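Local coordinates for protein toll (Drosophila melanogaster, PDB 4LXR) that serves as the receptor for cleaved, activated Spätzle, switching on Toll signalling in embryonic dorsal-ventral patterning and antifungal immunity, at residues L689-Q700 / W716-M727. Sequence-based numbering, arbitrary orientation.
Sequences LTHLDISWNHLQ and WRSVKLSGNPWM. With NAG (2-acetamido-2-deoxy-beta-D-glucopyranose), chain G.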
loop_
_atom_site.group_PDB
_atom_site.type_symbol
_atom_site.label_atom_id
_atom_site.label_comp_id
_atom_site.label_asym_id
_atom_site.label_seq_id
_atom_site.Cartn_x
_atom_site.Cartn_y
_atom_site.Cartn_z
ATOM N N LEU A 689 61.109 -1.149 -7.548
ATOM C CA LEU A 689 60.901 -2.296 -6.656
ATOM C C LEU A 689 60.869 -1.912 -5.183
ATOM O O LEU A 689 61.747 -1.190 -4.711
ATOM C CB LEU A 689 62.001 -3.348 -6.880
ATOM C CG LEU A 689 61.656 -4.799 -6.526
ATOM C CD1 LEU A 689 60.530 -5.325 -7.427
ATOM C CD2 LEU A 689 62.881 -5.685 -6.631
ATOM N N THR A 690 59.865 -2.404 -4.455
ATOM C CA THR A 690 59.771 -2.170 -3.012
ATOM C C THR A 690 59.610 -3.479 -2.247
ATOM O O THR A 690 59.593 -3.496 -1.018
ATOM C CB THR A 690 58.580 -1.258 -2.640
ATOM O OG1 THR A 690 57.359 -1.952 -2.903
ATOM C CG2 THR A 690 58.604 0.051 -3.440
ATOM N N HIS A 691 59.492 -4.578 -2.976
ATOM C CA HIS A 691 59.358 -5.888 -2.349
ATOM C C HIS A 691 60.015 -6.958 -3.230
ATOM O O HIS A 691 59.764 -7.036 -4.450
ATOM C CB HIS A 691 57.873 -6.195 -2.092
ATOM C CG HIS A 691 57.620 -7.543 -1.490
ATOM N ND1 HIS A 691 57.788 -7.803 -0.147
ATOM C CD2 HIS A 691 57.205 -8.705 -2.047
ATOM C CE1 HIS A 691 57.489 -9.066 0.096
ATOM N NE2 HIS A 691 57.131 -9.636 -1.041
ATOM N N LEU A 692 60.873 -7.765 -2.618
ATOM C CA LEU A 692 61.576 -8.818 -3.332
ATOM C C LEU A 692 61.499 -10.092 -2.513
ATOM O O LEU A 692 62.150 -10.217 -1.473
ATOM C CB LEU A 692 63.041 -8.428 -3.561
ATOM C CG LEU A 692 63.965 -9.367 -4.336
ATOM C CD1 LEU A 692 63.530 -9.498 -5.800
ATOM C CD2 LEU A 692 65.442 -8.890 -4.254
ATOM N N ASP A 693 60.703 -11.042 -2.980
ATOM C CA ASP A 693 60.598 -12.315 -2.291
ATOM C C ASP A 693 61.358 -13.323 -3.120
ATOM O O ASP A 693 60.850 -13.794 -4.136
ATOM C CB ASP A 693 59.128 -12.735 -2.115
ATOM C CG ASP A 693 58.967 -14.082 -1.400
ATOM O OD1 ASP A 693 59.957 -14.823 -1.191
ATOM O OD2 ASP A 693 57.823 -14.418 -1.049
ATOM N N ILE A 694 62.580 -13.639 -2.685
ATOM C CA ILE A 694 63.393 -14.643 -3.351
ATOM C C ILE A 694 63.649 -15.821 -2.433
ATOM O O ILE A 694 64.690 -16.478 -2.523
ATOM C CB ILE A 694 64.746 -14.076 -3.856
ATOM C CG1 ILE A 694 65.479 -13.328 -2.733
ATOM C CG2 ILE A 694 64.523 -13.221 -5.103
ATOM C CD1 ILE A 694 66.644 -12.478 -3.191
ATOM N N SER A 695 62.698 -16.090 -1.549
ATOM C CA SER A 695 62.770 -17.272 -0.697
ATOM C C SER A 695 62.584 -18.567 -1.500
ATOM O O SER A 695 62.022 -18.563 -2.601
ATOM C CB SER A 695 61.734 -17.191 0.434
ATOM O OG SER A 695 60.411 -17.073 -0.068
ATOM N N TRP A 696 63.069 -19.671 -0.938
ATOM C CA TRP A 696 62.963 -20.989 -1.566
ATOM C C TRP A 696 63.451 -21.004 -3.004
ATOM O O TRP A 696 62.778 -21.508 -3.901
ATOM C CB TRP A 696 61.546 -21.560 -1.416
ATOM C CG TRP A 696 61.202 -21.655 0.027
ATOM C CD1 TRP A 696 60.465 -20.761 0.762
ATOM C CD2 TRP A 696 61.652 -22.657 0.947
ATOM N NE1 TRP A 696 60.418 -21.164 2.082
ATOM C CE2 TRP A 696 61.135 -22.326 2.217
ATOM C CE3 TRP A 696 62.437 -23.808 0.817
ATOM C CZ2 TRP A 696 61.376 -23.108 3.348
ATOM C CZ3 TRP A 696 62.671 -24.584 1.939
ATOM C CH2 TRP A 696 62.148 -24.228 3.188
ATOM N N ASN A 697 64.633 -20.430 -3.209
ATOM C CA ASN A 697 65.315 -20.514 -4.488
ATOM C C ASN A 697 66.602 -21.316 -4.320
ATOM O O ASN A 697 66.681 -22.137 -3.407
ATOM C CB ASN A 697 65.533 -19.120 -5.073
ATOM C CG ASN A 697 64.315 -18.628 -5.862
ATOM O OD1 ASN A 697 64.278 -18.751 -7.077
ATOM N ND2 ASN A 697 63.316 -18.086 -5.167
ATOM N N HIS A 698 67.596 -21.106 -5.180
ATOM C CA HIS A 698 68.861 -21.851 -5.074
ATOM C C HIS A 698 70.043 -20.934 -4.755
ATOM O O HIS A 698 71.156 -21.169 -5.228
ATOM C CB HIS A 698 69.181 -22.606 -6.377
ATOM C CG HIS A 698 68.214 -23.701 -6.710
ATOM N ND1 HIS A 698 67.104 -23.984 -5.943
ATOM C CD2 HIS A 698 68.195 -24.587 -7.736
ATOM C CE1 HIS A 698 66.441 -24.992 -6.481
ATOM N NE2 HIS A 698 67.084 -25.377 -7.568
ATOM N N LEU A 699 69.800 -19.890 -3.975
ATOM C CA LEU A 699 70.798 -18.844 -3.773
ATOM C C LEU A 699 71.797 -19.221 -2.697
ATOM O O LEU A 699 71.432 -19.767 -1.654
ATOM C CB LEU A 699 70.124 -17.522 -3.401
ATOM C CG LEU A 699 69.091 -16.946 -4.370
ATOM C CD1 LEU A 699 68.409 -15.758 -3.697
ATOM C CD2 LEU A 699 69.753 -16.514 -5.665
ATOM N N GLN A 700 73.060 -18.913 -2.946
ATOM C CA GLN A 700 74.107 -19.221 -1.982
ATOM C C GLN A 700 74.679 -17.958 -1.366
ATOM O O GLN A 700 75.276 -17.993 -0.288
ATOM C CB GLN A 700 75.209 -20.042 -2.646
ATOM C CG GLN A 700 74.728 -21.389 -3.153
ATOM C CD GLN A 700 75.855 -22.390 -3.317
ATOM O OE1 GLN A 700 76.898 -22.275 -2.675
ATOM N NE2 GLN A 700 75.647 -23.383 -4.171
ATOM N N TRP A 716 62.330 2.565 1.170
ATOM C CA TRP A 716 62.034 1.220 1.659
ATOM C C TRP A 716 62.077 0.194 0.533
ATOM O O TRP A 716 61.671 0.471 -0.599
ATOM C CB TRP A 716 60.666 1.183 2.355
ATOM C CG TRP A 716 60.200 -0.200 2.772
ATOM C CD1 TRP A 716 59.790 -1.209 1.949
ATOM C CD2 TRP A 716 60.058 -0.699 4.114
ATOM N NE1 TRP A 716 59.430 -2.306 2.688
ATOM C CE2 TRP A 716 59.581 -2.021 4.020
ATOM C CE3 TRP A 716 60.297 -0.159 5.383
ATOM C CZ2 TRP A 716 59.330 -2.810 5.142
ATOM C CZ3 TRP A 716 60.048 -0.945 6.498
ATOM C CH2 TRP A 716 59.570 -2.256 6.369
ATOM N N ARG A 717 62.613 -0.978 0.855
ATOM C CA ARG A 717 62.523 -2.170 0.024
ATOM C C ARG A 717 62.492 -3.352 0.994
ATOM O O ARG A 717 63.310 -3.434 1.906
ATOM C CB ARG A 717 63.709 -2.300 -0.922
ATOM C CG ARG A 717 64.262 -0.986 -1.435
ATOM C CD ARG A 717 64.354 -0.937 -2.950
ATOM N NE ARG A 717 65.024 0.281 -3.402
ATOM C CZ ARG A 717 65.174 0.625 -4.674
ATOM N NH1 ARG A 717 64.686 -0.149 -5.628
ATOM N NH2 ARG A 717 65.802 1.749 -4.996
ATOM N N SER A 718 61.528 -4.245 0.793
ATOM C CA SER A 718 61.238 -5.359 1.694
ATOM C C SER A 718 61.722 -6.673 1.058
ATOM O O SER A 718 61.654 -6.828 -0.165
ATOM C CB SER A 718 59.727 -5.419 1.913
ATOM O OG SER A 718 59.371 -6.475 2.771
ATOM N N VAL A 719 62.209 -7.614 1.874
ATOM C CA VAL A 719 62.841 -8.831 1.351
ATOM C C VAL A 719 62.491 -10.131 2.091
ATOM O O VAL A 719 62.401 -10.162 3.318
ATOM C CB VAL A 719 64.388 -8.741 1.413
ATOM C CG1 VAL A 719 64.998 -9.506 0.258
ATOM C CG2 VAL A 719 64.856 -7.304 1.413
ATOM N N LYS A 720 62.371 -11.224 1.348
ATOM C CA LYS A 720 62.324 -12.543 1.977
ATOM C C LYS A 720 63.479 -13.409 1.480
ATOM O O LYS A 720 63.738 -13.487 0.276
ATOM C CB LYS A 720 60.971 -13.220 1.757
ATOM C CG LYS A 720 59.807 -12.466 2.415
ATOM C CD LYS A 720 58.515 -13.260 2.356
ATOM C CE LYS A 720 57.314 -12.368 2.678
ATOM N NZ LYS A 720 56.003 -12.994 2.321
ATOM N N LEU A 721 64.183 -14.049 2.411
ATOM C CA LEU A 721 65.452 -14.688 2.082
ATOM C C LEU A 721 65.621 -16.137 2.545
ATOM O O LEU A 721 66.653 -16.756 2.248
ATOM C CB LEU A 721 66.610 -13.849 2.624
ATOM C CG LEU A 721 66.752 -12.431 2.089
ATOM C CD1 LEU A 721 67.764 -11.652 2.935
ATOM C CD2 LEU A 721 67.170 -12.485 0.620
ATOM N N SER A 722 64.630 -16.680 3.252
ATOM C CA SER A 722 64.754 -18.028 3.814
ATOM C C SER A 722 64.541 -19.092 2.748
ATOM O O SER A 722 64.098 -18.793 1.642
ATOM C CB SER A 722 63.789 -18.245 4.987
ATOM O OG SER A 722 62.433 -18.262 4.558
ATOM N N GLY A 723 64.861 -20.336 3.085
ATOM C CA GLY A 723 64.735 -21.431 2.147
ATOM C C GLY A 723 65.822 -21.454 1.086
ATOM O O GLY A 723 65.710 -22.169 0.097
ATOM N N ASN A 724 66.879 -20.674 1.282
ATOM C CA ASN A 724 68.001 -20.685 0.349
ATOM C C ASN A 724 69.242 -21.344 0.952
ATOM O O ASN A 724 69.499 -21.212 2.146
ATOM C CB ASN A 724 68.330 -19.264 -0.118
ATOM C CG ASN A 724 67.311 -18.725 -1.107
ATOM O OD1 ASN A 724 67.371 -19.030 -2.294
ATOM N ND2 ASN A 724 66.376 -17.916 -0.620
ATOM N N PRO A 725 70.020 -22.057 0.123
ATOM C CA PRO A 725 71.254 -22.704 0.609
ATOM C C PRO A 725 72.401 -21.710 0.765
ATOM O O PRO A 725 73.360 -21.752 -0.017
ATOM C CB PRO A 725 71.585 -23.711 -0.498
ATOM C CG PRO A 725 70.982 -23.127 -1.734
ATOM C CD PRO A 725 69.733 -22.381 -1.285
ATOM N N TRP A 726 72.299 -20.827 1.756
ATOM C CA TRP A 726 73.299 -19.786 1.963
ATOM C C TRP A 726 74.690 -20.355 2.293
ATOM O O TRP A 726 74.825 -21.261 3.116
ATOM C CB TRP A 726 72.835 -18.797 3.040
ATOM C CG TRP A 726 71.539 -18.124 2.685
ATOM C CD1 TRP A 726 70.336 -18.288 3.301
ATOM C CD2 TRP A 726 71.320 -17.196 1.613
ATOM N NE1 TRP A 726 69.381 -17.511 2.689
ATOM C CE2 TRP A 726 69.959 -16.832 1.649
ATOM C CE3 TRP A 726 72.145 -16.634 0.631
ATOM C CZ2 TRP A 726 69.400 -15.929 0.740
ATOM C CZ3 TRP A 726 71.588 -15.746 -0.276
ATOM C CH2 TRP A 726 70.224 -15.400 -0.212
ATOM N N MET A 727 75.703 -19.820 1.619
ATOM C CA MET A 727 77.098 -20.192 1.855
ATOM C C MET A 727 77.689 -19.227 2.869
ATOM O O MET A 727 78.044 -18.098 2.536
ATOM C CB MET A 727 77.891 -20.154 0.539
ATOM C CG MET A 727 79.390 -20.381 0.681
ATOM S SD MET A 727 79.809 -22.053 1.219
ATOM C CE MET A 727 78.716 -23.040 0.190
HETATM C C1 NAG G . 64.879 -26.667 -10.524
HETATM C C2 NAG G . 65.109 -27.766 -11.561
HETATM C C3 NAG G . 64.447 -29.066 -11.104
HETATM C C4 NAG G . 64.875 -29.433 -9.688
HETATM C C5 NAG G . 64.678 -28.245 -8.747
HETATM C C6 NAG G . 65.241 -28.479 -7.364
HETATM C C7 NAG G . 65.282 -26.683 -13.769
HETATM C C8 NAG G . 64.552 -26.351 -15.040
HETATM N N2 NAG G . 64.581 -27.363 -12.855
HETATM O O3 NAG G . 64.768 -30.127 -11.998
HETATM O O4 NAG G . 64.072 -30.523 -9.247
HETATM O O5 NAG G . 65.355 -27.093 -9.267
HETATM O O6 NAG G . 64.229 -28.385 -6.371
HETATM O O7 NAG G . 66.449 -26.350 -13.582
HETATM O O HOH W 1 55.974 -12.208 -0.710
HETATM O O HOH W 2 64.796 -23.736 -2.225
#
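Asn724 OD1 accepts the backbone N-H of Leu699 at 3.1 Å and, weakly, that of Asn697, while its ND2 donates to Ile694 O at 2.9 Å and to Leu721 O within its own turn. Both carbonyl oxygens lie near the amide plane; with two acceptors beside ND2 and backbone N-H groups beside OD1, the orientation of the amide is settled. This is the asparagine ladder of a leucine-rich repeat solenoid in the receptor's extracellular part, here between its last two parallel strands, 691-693 and 718-720, whose axes run 3° apart. Asn697 repeats the pattern one coil earlier, its amide bonding Leu677 N and Leu672 O. Replacing Asn724 with an alanine is likely to leave Leu699 N and Ile694 O without these partners and the turn freer to shift.

The strand register follows from Leu692, whose N donates to Ser718 O at 2.7 Å and whose O accepts from Lys720 N. Inward, Ile694 CD1 meets Leu721 CD2 at 3.8 Å, and Leu699 CB lies against Trp726 CH2, the indole being tied through NE1 to Leu721 O. On the other face, Lys720 runs across the carboxylate of Asp693; NZ stays 4.1 Å from OD2, beyond a salt bridge, and one water joins both to His691 NE2. Asp693 OD1 accepts Ser695 N, which makes an Asx turn, and also takes a hydrogen bond from Ser695 OG through its syn lone pair.

Past the strands, Trp696 N donates to Ser722 O. The indole of Trp696, with CG anti to its carbonyl carbon (chi1 -58°), covers Gly723: the CA sits 3.5 Å from the six-membered ring centroid, 10° off the normal, where a CB would strike CD2.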